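PDB 6P1E: PmoF1 from Methylocystis sp. ATCC 49242, which binds copper(II) through histidines in its PCuAC domain and probably serves as a periplasmic copper chaperone in a methane-oxidizing bacterium. Local coordinates for residues M2-Y5 and L10-E13; H14-A19 and L79-A84; A31-N36 and D41-V46; E102-F107 and E112-A117. One frame throughout, in Å; residues are numbered along the deposited sequence.

Interaction 1. Residues M2-Y5 and L10-E13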
# COMPACT_ATOMS: atom_id res chain seq x y z
N MET B 2 1.65 -15.05 -5.30
CA MET B 2 2.58 -13.98 -5.63
C MET B 2 2.43 -12.84 -4.62
O MET B 2 2.75 -13.00 -3.44
CB MET B 2 2.35 -13.49 -7.06
CG MET B 2 0.87 -13.35 -7.41
SD MET B 2 0.44 -12.15 -8.69
CE MET B 2 0.56 -10.61 -7.78
N HIS B 3 1.98 -11.68 -5.08
CA HIS B 3 1.73 -10.53 -4.23
C HIS B 3 0.25 -10.37 -3.89
O HIS B 3 -0.14 -9.37 -3.29
CB HIS B 3 2.26 -9.27 -4.89
CG HIS B 3 3.75 -9.22 -4.97
ND1 HIS B 3 4.51 -10.36 -5.12
CD2 HIS B 3 4.62 -8.19 -4.88
CE1 HIS B 3 5.79 -10.03 -5.13
NE2 HIS B 3 5.88 -8.72 -4.99
N GLU B 4 -0.56 -11.33 -4.32
CA GLU B 4 -1.96 -11.38 -3.91
C GLU B 4 -2.35 -12.80 -3.54
O GLU B 4 -1.89 -13.77 -4.14
CB GLU B 4 -2.89 -10.84 -5.01
CG GLU B 4 -2.88 -11.61 -6.32
CD GLU B 4 -3.84 -11.01 -7.33
OE1 GLU B 4 -4.87 -10.45 -6.91
OE2 GLU B 4 -3.55 -11.09 -8.55
N TYR B 5 -3.20 -12.91 -2.52
CA TYR B 5 -3.62 -14.19 -1.98
C TYR B 5 -5.14 -14.24 -1.89
O TYR B 5 -5.78 -13.33 -1.37
CB TYR B 5 -3.00 -14.42 -0.60
CG TYR B 5 -1.49 -14.37 -0.64
CD1 TYR B 5 -0.74 -15.52 -0.82
CD2 TYR B 5 -0.81 -13.16 -0.52
CE1 TYR B 5 0.64 -15.48 -0.86
CE2 TYR B 5 0.57 -13.11 -0.56
CZ TYR B 5 1.28 -14.27 -0.73
OH TYR B 5 2.66 -14.23 -0.78
N LEU B 10 -12.50 -13.58 -0.52
CA LEU B 10 -11.63 -12.49 -0.13
C LEU B 10 -10.36 -12.48 -0.97
O LEU B 10 -9.89 -13.53 -1.41
CB LEU B 10 -11.24 -12.57 1.35
CG LEU B 10 -12.37 -12.79 2.37
CD1 LEU B 10 -11.79 -12.83 3.78
CD2 LEU B 10 -13.41 -11.70 2.25
N LYS B 11 -9.81 -11.30 -1.18
CA LYS B 11 -8.50 -11.17 -1.81
C LYS B 11 -7.64 -10.29 -0.92
O LYS B 11 -8.03 -9.18 -0.57
CB LYS B 11 -8.60 -10.57 -3.21
CG LYS B 11 -9.42 -11.40 -4.18
CD LYS B 11 -9.08 -11.06 -5.63
CE LYS B 11 -9.91 -11.88 -6.60
NZ LYS B 11 -9.70 -11.46 -8.02
N VAL B 12 -6.46 -10.80 -0.57
CA VAL B 12 -5.49 -10.04 0.20
C VAL B 12 -4.43 -9.60 -0.79
O VAL B 12 -3.67 -10.42 -1.31
CB VAL B 12 -4.87 -10.87 1.33
CG1 VAL B 12 -3.82 -10.06 2.09
CG2 VAL B 12 -5.95 -11.38 2.27
N GLU B 13 -4.34 -8.29 -1.01
CA GLU B 13 -3.50 -7.76 -2.06
C GLU B 13 -2.32 -7.00 -1.47
O GLU B 13 -2.45 -6.22 -0.54
CB GLU B 13 -4.32 -6.87 -2.99
CG GLU B 13 -5.46 -7.63 -3.67
CD GLU B 13 -6.25 -6.79 -4.65
OE1 GLU B 13 -5.85 -5.65 -4.93
OE2 GLU B 13 -7.29 -7.27 -5.15
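The N-terminal beta hairpin of the PCuAC domain is formed here, with Tyr5 and Val12 as its antiparallel hydrogen-bonded pair. Two short backbone bonds define that pair. Tyr5 N donates to Val12 O over 2.8 Å. The return bond, from Val12 N to Tyr5 O at 2.7 Å, is almost straight (176° at the hydrogen). Glu4 and Glu13 make the next, non-hydrogen-bonded pair, their CA atoms 4.3 Å apart; Glu4 CA lies 3.3 Å from Val12 O, a CA-H...O contact.

The two residue pairs serve different faces. On the Glu4 and Glu13 face the carboxylates come close, Glu4 OE1 standing 4.4 Å from Glu13 OE2, a like-charge proximity that is probably eased by the copper(II) ion at whose site Glu13 lies. On the Tyr5 and Val12 face the side chains meet near their roots, CB of Tyr5 being 4.5 Å from CB of Val12. With CG beside its own backbone N (chi1 -58°), the Tyr5 ring turns one edge to Val12 O, which lies near the ring plane 4.0 Å from CD2. The hydroxyl at the far end of the ring is hydrogen-bonded to Asp116 N.

Strand 10-18 continues the sheet on its other edge through backbone bonds from Lys11 and Glu13 to strand 27-35. Behind the hairpin, Val12 rests on Leu105 and Phe107 of strand 100-107, while Tyr5 packs on Val113 and Ile115 of strand 111-120.

Interaction 2. Residues H14-A19 and L79-A84. With CU (copper (II) ion), chain E.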
# COMPACT_ATOMS: atom_id res chain seq x y z
N HIS B 14 -1.16 -7.31 -2.04
CA HIS B 14 0.11 -6.67 -1.71
C HIS B 14 0.34 -6.49 -0.22
O HIS B 14 0.56 -5.37 0.26
CB HIS B 14 0.24 -5.34 -2.42
CG HIS B 14 1.65 -4.91 -2.58
ND1 HIS B 14 2.39 -4.40 -1.53
CD2 HIS B 14 2.49 -4.97 -3.64
CE1 HIS B 14 3.61 -4.15 -1.95
NE2 HIS B 14 3.70 -4.48 -3.22
N PRO B 15 0.27 -7.59 0.54
CA PRO B 15 0.63 -7.51 1.96
C PRO B 15 2.07 -7.06 2.14
O PRO B 15 2.96 -7.52 1.43
CB PRO B 15 0.44 -8.95 2.45
CG PRO B 15 0.65 -9.78 1.23
CD PRO B 15 0.09 -8.98 0.09
N TRP B 16 2.29 -6.15 3.08
CA TRP B 16 3.62 -5.64 3.33
C TRP B 16 3.75 -5.15 4.76
O TRP B 16 2.76 -4.98 5.46
CB TRP B 16 3.98 -4.51 2.36
CG TRP B 16 3.18 -3.25 2.50
CD1 TRP B 16 1.87 -3.05 2.16
CD2 TRP B 16 3.65 -1.98 2.99
NE1 TRP B 16 1.50 -1.76 2.42
CE2 TRP B 16 2.57 -1.08 2.93
CE3 TRP B 16 4.88 -1.53 3.49
CZ2 TRP B 16 2.68 0.25 3.35
CZ3 TRP B 16 4.99 -0.22 3.90
CH2 TRP B 16 3.90 0.65 3.83
N LEU B 17 4.98 -4.92 5.19
CA LEU B 17 5.19 -4.37 6.52
C LEU B 17 6.36 -3.42 6.54
O LEU B 17 7.29 -3.53 5.73
CB LEU B 17 5.40 -5.49 7.53
CG LEU B 17 6.59 -6.42 7.28
CD1 LEU B 17 7.60 -6.30 8.41
CD2 LEU B 17 6.10 -7.85 7.13
N ARG B 18 6.30 -2.49 7.48
CA ARG B 18 7.40 -1.58 7.72
C ARG B 18 8.22 -2.13 8.87
O ARG B 18 7.71 -2.27 9.99
CB ARG B 18 6.88 -0.17 8.03
CG ARG B 18 7.98 0.86 8.18
CD ARG B 18 7.49 2.22 7.73
NE ARG B 18 7.36 2.29 6.28
CZ ARG B 18 6.48 3.05 5.63
NH1 ARG B 18 5.63 3.82 6.30
NH2 ARG B 18 6.45 3.05 4.30
N ALA B 19 9.47 -2.45 8.59
CA ALA B 19 10.35 -3.09 9.56
C ALA B 19 10.55 -2.18 10.77
O ALA B 19 10.36 -0.97 10.67
CB ALA B 19 11.68 -3.43 8.93
N LEU B 79 -5.43 -1.37 4.99
CA LEU B 79 -4.55 -1.25 6.14
C LEU B 79 -3.30 -0.53 5.65
O LEU B 79 -2.57 -1.05 4.82
CB LEU B 79 -4.20 -2.61 6.74
CG LEU B 79 -5.37 -3.54 7.07
CD1 LEU B 79 -4.87 -4.77 7.82
CD2 LEU B 79 -6.47 -2.84 7.86
N ALA B 80 -3.08 0.68 6.16
CA ALA B 80 -1.97 1.51 5.70
C ALA B 80 -1.50 2.41 6.83
O ALA B 80 -2.23 2.62 7.80
CB ALA B 80 -2.40 2.35 4.49
N PRO B 81 -0.27 2.94 6.72
CA PRO B 81 0.24 3.83 7.76
C PRO B 81 -0.74 4.96 8.09
O PRO B 81 -1.25 5.61 7.17
CB PRO B 81 1.53 4.38 7.16
CG PRO B 81 1.98 3.33 6.21
CD PRO B 81 0.74 2.68 5.67
N GLY B 82 -0.99 5.17 9.37
CA GLY B 82 -1.90 6.21 9.82
C GLY B 82 -3.33 5.72 10.02
O GLY B 82 -4.15 6.42 10.61
N GLY B 83 -3.61 4.51 9.54
CA GLY B 83 -4.93 3.92 9.65
C GLY B 83 -4.87 2.55 10.28
O GLY B 83 -3.91 2.24 10.99
N ALA B 84 -5.89 1.74 10.03
CA ALA B 84 -5.94 0.38 10.55
C ALA B 84 -4.71 -0.42 10.11
O ALA B 84 -4.19 -0.21 9.01
CB ALA B 84 -7.21 -0.32 10.10
CU CU E . 5.57 -4.39 -4.02
O HOH W 1 -1.27 -0.61 2.38
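Water 1 joins Trp16 to Leu79 by accepting from the indole NE1 at 3.0 Å and donating to the carbonyl O of Leu79 at 2.8 Å. Its oxygen lies in the plane of the indole, at the ring edge, as expected for an acceptor of the pyrrole N-H. The bridge satisfies both polar atoms, since Trp16 NE1 and Leu79 O lie 4.8 Å apart, too far for a direct bond.

The direct contact is small, 113 Å² in all, and made by the Pro81 ring. Its apolar part is with Trp16: the two side chains approach from opposite directions, and CD of Pro81 meets the indole obliquely, 3.9 Å from CZ2. Trp16 reaches this far because its CG sits between the backbone N and carbonyl carbon (chi1 66°). Pro81 CG also comes within 3.7 Å of Arg18 NH1, the two side chains crossing at about a right angle. Arg18, bent at chi2 and chi3, directs its NH2 to a salt bridge with Asp120. Pro81 occupies the second position of a type II turn, closed by Gly83 N donating to Ala80 O at 2.9 Å.

At the corner, His14 NE2 binds a copper(II) ion at 2.0 Å, and His34 of the second subunit is a further ligand. Strand 10-18 turns at His14 and then runs beside strand 111-120, while Tyr30 of strand 27-35 touches both Trp16 and Pro81.

Interaction 3. Residues A31-N36 and D41-V46. With CU (copper (II) ion), chain F.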
# COMPACT_ATOMS: atom_id res chain seq x y z
N ALA B 31 -1.91 -4.03 4.24
CA ALA B 31 -2.44 -4.81 3.13
C ALA B 31 -3.71 -4.16 2.61
O ALA B 31 -4.24 -3.24 3.23
CB ALA B 31 -2.72 -6.24 3.54
N PHE B 32 -4.16 -4.62 1.45
CA PHE B 32 -5.45 -4.24 0.92
C PHE B 32 -6.32 -5.48 0.88
O PHE B 32 -5.98 -6.46 0.21
CB PHE B 32 -5.31 -3.61 -0.47
CG PHE B 32 -4.27 -2.53 -0.53
CD1 PHE B 32 -4.61 -1.21 -0.35
CD2 PHE B 32 -2.94 -2.85 -0.76
CE1 PHE B 32 -3.66 -0.21 -0.41
CE2 PHE B 32 -1.98 -1.86 -0.81
CZ PHE B 32 -2.34 -0.54 -0.63
N ILE B 33 -7.45 -5.46 1.58
CA ILE B 33 -8.30 -6.63 1.66
C ILE B 33 -9.62 -6.33 0.98
O ILE B 33 -10.37 -5.45 1.39
CB ILE B 33 -8.52 -7.08 3.11
CG1 ILE B 33 -7.17 -7.30 3.80
CG2 ILE B 33 -9.34 -8.37 3.16
CD1 ILE B 33 -7.25 -7.60 5.28
N HIS B 34 -9.90 -7.10 -0.07
CA HIS B 34 -11.11 -6.96 -0.87
C HIS B 34 -12.06 -8.09 -0.51
O HIS B 34 -11.69 -9.26 -0.58
CB HIS B 34 -10.78 -7.00 -2.36
CG HIS B 34 -9.93 -5.87 -2.83
ND1 HIS B 34 -10.40 -4.90 -3.69
CD2 HIS B 34 -8.64 -5.54 -2.56
CE1 HIS B 34 -9.43 -4.03 -3.93
NE2 HIS B 34 -8.36 -4.40 -3.26
N ASN B 35 -13.28 -7.73 -0.14
CA ASN B 35 -14.33 -8.72 0.06
C ASN B 35 -15.26 -8.71 -1.15
O ASN B 35 -16.10 -7.83 -1.30
CB ASN B 35 -15.12 -8.44 1.34
CG ASN B 35 -16.12 -9.54 1.66
OD1 ASN B 35 -16.33 -10.45 0.85
ND2 ASN B 35 -16.74 -9.46 2.83
N ASN B 36 -15.07 -9.70 -2.02
CA ASN B 36 -15.84 -9.80 -3.25
C ASN B 36 -17.08 -10.68 -3.08
O ASN B 36 -17.75 -11.01 -4.06
CB ASN B 36 -14.96 -10.36 -4.38
CG ASN B 36 -13.81 -9.44 -4.73
OD1 ASN B 36 -13.95 -8.22 -4.72
ND2 ASN B 36 -12.65 -10.03 -5.03
N ASP B 41 -17.18 -10.54 6.55
CA ASP B 41 -16.17 -11.35 7.22
C ASP B 41 -15.36 -10.44 8.14
O ASP B 41 -15.61 -9.24 8.21
CB ASP B 41 -15.27 -12.06 6.21
CG ASP B 41 -14.71 -13.37 6.73
OD1 ASP B 41 -14.58 -13.53 7.97
OD2 ASP B 41 -14.39 -14.26 5.91
N LYS B 42 -14.39 -11.02 8.84
CA LYS B 42 -13.54 -10.27 9.75
C LYS B 42 -12.14 -10.86 9.78
O LYS B 42 -12.00 -12.08 9.79
CB LYS B 42 -14.11 -10.28 11.17
CG LYS B 42 -15.53 -9.77 11.32
CD LYS B 42 -15.94 -9.80 12.78
CE LYS B 42 -17.40 -9.45 12.97
NZ LYS B 42 -17.81 -9.52 14.40
N LEU B 43 -11.12 -10.01 9.81
CA LEU B 43 -9.79 -10.46 10.17
C LEU B 43 -9.71 -10.46 11.69
O LEU B 43 -9.76 -9.40 12.32
CB LEU B 43 -8.71 -9.56 9.56
CG LEU B 43 -7.27 -9.93 9.93
CD1 LEU B 43 -6.88 -11.29 9.35
CD2 LEU B 43 -6.30 -8.85 9.45
N VAL B 44 -9.62 -11.65 12.28
CA VAL B 44 -9.72 -11.79 13.73
C VAL B 44 -8.39 -12.11 14.40
O VAL B 44 -8.20 -11.85 15.59
CB VAL B 44 -10.74 -12.87 14.12
CG1 VAL B 44 -12.13 -12.48 13.65
CG2 VAL B 44 -10.34 -14.23 13.55
N ALA B 45 -7.46 -12.69 13.64
CA ALA B 45 -6.16 -13.04 14.21
C ALA B 45 -5.07 -13.10 13.15
O ALA B 45 -5.33 -13.32 11.96
CB ALA B 45 -6.25 -14.37 14.94
N VAL B 46 -3.83 -12.91 13.60
CA VAL B 46 -2.66 -13.04 12.75
C VAL B 46 -1.61 -13.85 13.50
O VAL B 46 -1.32 -13.58 14.66
CB VAL B 46 -2.08 -11.66 12.36
CG1 VAL B 46 -0.74 -11.80 11.64
CG2 VAL B 46 -3.08 -10.89 11.51
CU CU F . -6.69 -3.36 -3.55
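Ile33 points its side chain from CB toward Leu43 across the interior: CG1 leads away from the strand and carries CD1 to within 4.5 Å of Leu43 CD2. Its CG1 lies beside the backbone N (chi1 -55°) and the chain is extended beyond it (chi2 174°), which places the terminal methyl, rather than CG2, at the meeting point. This single methyl contact is the apolar part of a sparse interface, with only 95 Å² buried. The closest CA atoms, those of Asn35 and Asp41, are still 7.8 Å apart, and no hydrogen bond crosses, so these strands face each other rather than pair.

Near the chain reversal, the amide ND2 of Asn35 lies 3.9 Å from Asp41 N. That amide is held by other partners: OD1 accepts from Gly37 N, and ND2 donates to the carbonyls of Leu71 and Thr39. Asp41 also points toward residues 31-36, and its OD1 accepts from Lys42 N at 2.7 Å, met on the anti side of the carboxylate 24° out of its plane. Lys109 N also reaches OD1, and Ala110 N reaches OD2, so backbone N-H groups grip both oxygens of this buried carboxylate.

The opposite side of strand 27-35 carries the metal chemistry. His34 NE2 binds a copper(II) ion at 2.0 Å, with Glu13 of the same chain at the site and His14 of the second subunit as another ligand, and Phe32 CB lies 3.4 Å from the same ion. The chemistry thus divides by side: apolar methyls and backbone-satisfied polar groups face inward, whereas the imidazole faces the intersubunit copper site.

Interaction 4. Residues E102-F107 and E112-A117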
# COMPACT_ATOMS: atom_id res chain seq x y z
N GLU B 102 6.69 -14.73 6.43
CA GLU B 102 5.56 -15.63 6.37
C GLU B 102 4.61 -15.34 7.52
O GLU B 102 5.04 -15.20 8.67
CB GLU B 102 6.01 -17.09 6.42
CG GLU B 102 4.86 -18.09 6.33
CD GLU B 102 5.35 -19.51 6.16
OE1 GLU B 102 5.79 -20.12 7.16
OE2 GLU B 102 5.28 -20.04 5.03
N MET B 103 3.33 -15.23 7.19
CA MET B 103 2.30 -14.95 8.18
C MET B 103 1.07 -15.76 7.83
O MET B 103 0.88 -16.13 6.67
CB MET B 103 1.95 -13.46 8.21
CG MET B 103 3.13 -12.51 8.32
SD MET B 103 2.66 -10.79 8.02
CE MET B 103 1.44 -10.53 9.29
N THR B 104 0.23 -16.01 8.83
CA THR B 104 -1.06 -16.63 8.59
C THR B 104 -2.14 -15.66 9.03
O THR B 104 -2.18 -15.24 10.19
CB THR B 104 -1.21 -17.96 9.35
OG1 THR B 104 -0.15 -18.85 8.99
CG2 THR B 104 -2.55 -18.61 9.03
N LEU B 105 -3.00 -15.28 8.10
CA LEU B 105 -4.15 -14.45 8.42
C LEU B 105 -5.33 -15.35 8.69
O LEU B 105 -5.56 -16.32 7.96
CB LEU B 105 -4.46 -13.48 7.27
CG LEU B 105 -3.30 -12.63 6.76
CD1 LEU B 105 -3.78 -11.73 5.62
CD2 LEU B 105 -2.68 -11.80 7.87
N VAL B 106 -6.07 -15.04 9.75
CA VAL B 106 -7.22 -15.85 10.15
C VAL B 106 -8.48 -15.02 10.02
O VAL B 106 -8.66 -14.02 10.72
CB VAL B 106 -7.08 -16.36 11.60
CG1 VAL B 106 -8.22 -17.31 11.94
CG2 VAL B 106 -5.73 -17.06 11.79
N PHE B 107 -9.35 -15.44 9.11
CA PHE B 107 -10.64 -14.78 8.90
C PHE B 107 -11.74 -15.60 9.55
O PHE B 107 -11.70 -16.83 9.50
CB PHE B 107 -10.90 -14.60 7.41
CG PHE B 107 -9.90 -13.72 6.72
CD1 PHE B 107 -10.04 -12.34 6.73
CD2 PHE B 107 -8.80 -14.27 6.08
CE1 PHE B 107 -9.11 -11.53 6.10
CE2 PHE B 107 -7.87 -13.46 5.45
CZ PHE B 107 -8.02 -12.09 5.46
N GLU B 112 -8.20 -19.70 7.26
CA GLU B 112 -6.80 -19.27 7.30
C GLU B 112 -6.17 -19.21 5.91
O GLU B 112 -6.50 -20.01 5.03
CB GLU B 112 -6.00 -20.21 8.21
CG GLU B 112 -6.56 -20.31 9.62
CD GLU B 112 -5.65 -21.06 10.57
OE1 GLU B 112 -4.70 -21.72 10.10
OE2 GLU B 112 -5.87 -20.99 11.80
N VAL B 113 -5.26 -18.26 5.72
CA VAL B 113 -4.47 -18.18 4.50
C VAL B 113 -3.03 -17.81 4.87
O VAL B 113 -2.80 -16.88 5.65
CB VAL B 113 -5.06 -17.17 3.48
CG1 VAL B 113 -5.15 -15.76 4.07
CG2 VAL B 113 -4.24 -17.17 2.19
N VAL B 114 -2.07 -18.55 4.34
CA VAL B 114 -0.67 -18.25 4.55
C VAL B 114 -0.19 -17.30 3.47
O VAL B 114 -0.43 -17.52 2.28
CB VAL B 114 0.20 -19.52 4.55
CG1 VAL B 114 1.68 -19.17 4.71
CG2 VAL B 114 -0.24 -20.47 5.65
N ILE B 115 0.50 -16.24 3.89
CA ILE B 115 0.98 -15.22 2.98
C ILE B 115 2.46 -14.98 3.19
O ILE B 115 3.02 -15.36 4.22
CB ILE B 115 0.22 -13.89 3.15
CG1 ILE B 115 0.49 -13.29 4.54
CG2 ILE B 115 -1.27 -14.10 2.94
CD1 ILE B 115 -0.03 -11.88 4.71
N ASP B 116 3.09 -14.34 2.21
CA ASP B 116 4.46 -13.88 2.34
C ASP B 116 4.44 -12.37 2.19
O ASP B 116 4.19 -11.85 1.11
CB ASP B 116 5.35 -14.54 1.28
CG ASP B 116 6.81 -14.15 1.43
OD1 ASP B 116 7.24 -13.87 2.56
OD2 ASP B 116 7.53 -14.14 0.40
N ALA B 117 4.67 -11.67 3.30
CA ALA B 117 4.61 -10.22 3.30
C ALA B 117 5.95 -9.64 2.89
O ALA B 117 7.00 -10.09 3.34
CB ALA B 117 4.21 -9.71 4.68
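Glu102, the first residue of the segment, crosses Val114 obliquely, its CG and OE2 each 3.7 Å from Val114 CG1. Met103 comes next and pairs with Ile115 through two backbone bonds of this antiparallel hairpin. Ile115 N donates to Met103 O at 2.8 Å, while the bond from Met103 N to Ile115 O is 3.0 Å long. On the face of Met103, Leu105, Val113 and Ile115, Met103 bends at chi3 and its SD comes 3.8 Å from Ala117 CB.

Thr104 lies on the face of Glu102, Val106 and Glu112, where its OG1 touches CG2 of Val114 and its CG2 touches CB of Glu112. Leu105 forms the second hydrogen-bonded pair, with Val113, at 2.9 Å from its own N to Val113 O and 3.0 Å from Val113 N to its O. Its branched end meets CD1 of Ile115 at about a right angle, 3.9 Å from Leu105 CD1. Ile115 CG1 sits between its backbone N and carbonyl carbon (chi1 65°), an orientation that sends CD1 along the Met103 face to Leu105.

Val106 lies side by side with Glu112; Val106 CG2 touches Glu112 OE2, whose salt-bridge partner is Lys47. Phe107 finishes the segment by turning a ring edge to Val113: Val113 CG1 lies in the plane of the Phe107 ring, 3.8 Å from Phe107 CE2.

Strand 100-107 is flanked on its other edge by strand 41-47, and strand 111-120 lies parallel beside strand 10-18. Met103 and Leu105 touch Val46 of strand 41-47, Leu105 touches Val12, and Ile115 touches Pro15 and Phe29.

How the interactions relate
Strand 10-18 ties interactions 1 and 2 together, His3 O lying 2.6 Å from His14 N. Interaction 3 joins the same sheet: Glu13 N is 2.7 Å from Phe32 O. Beside this bond, Glu13 OE1 is 3.3 Å from His34 NE2 at one copper(II) ion; each ion is bound by His34 of one subunit and His14 of the other, so both sites are intersubunit. Leu79 N of interaction 2 is 2.8 Å from Ala31 O of interaction 3. Interaction 4 is centred about 10 Å from interactions 1 and 3 and about 15 Å from interaction 2. It meets interaction 1 through Tyr5 OH and Asp116 N (3.0 Å) and interaction 3 at the classic beta bulge where Val44 and Ala45 face Val106.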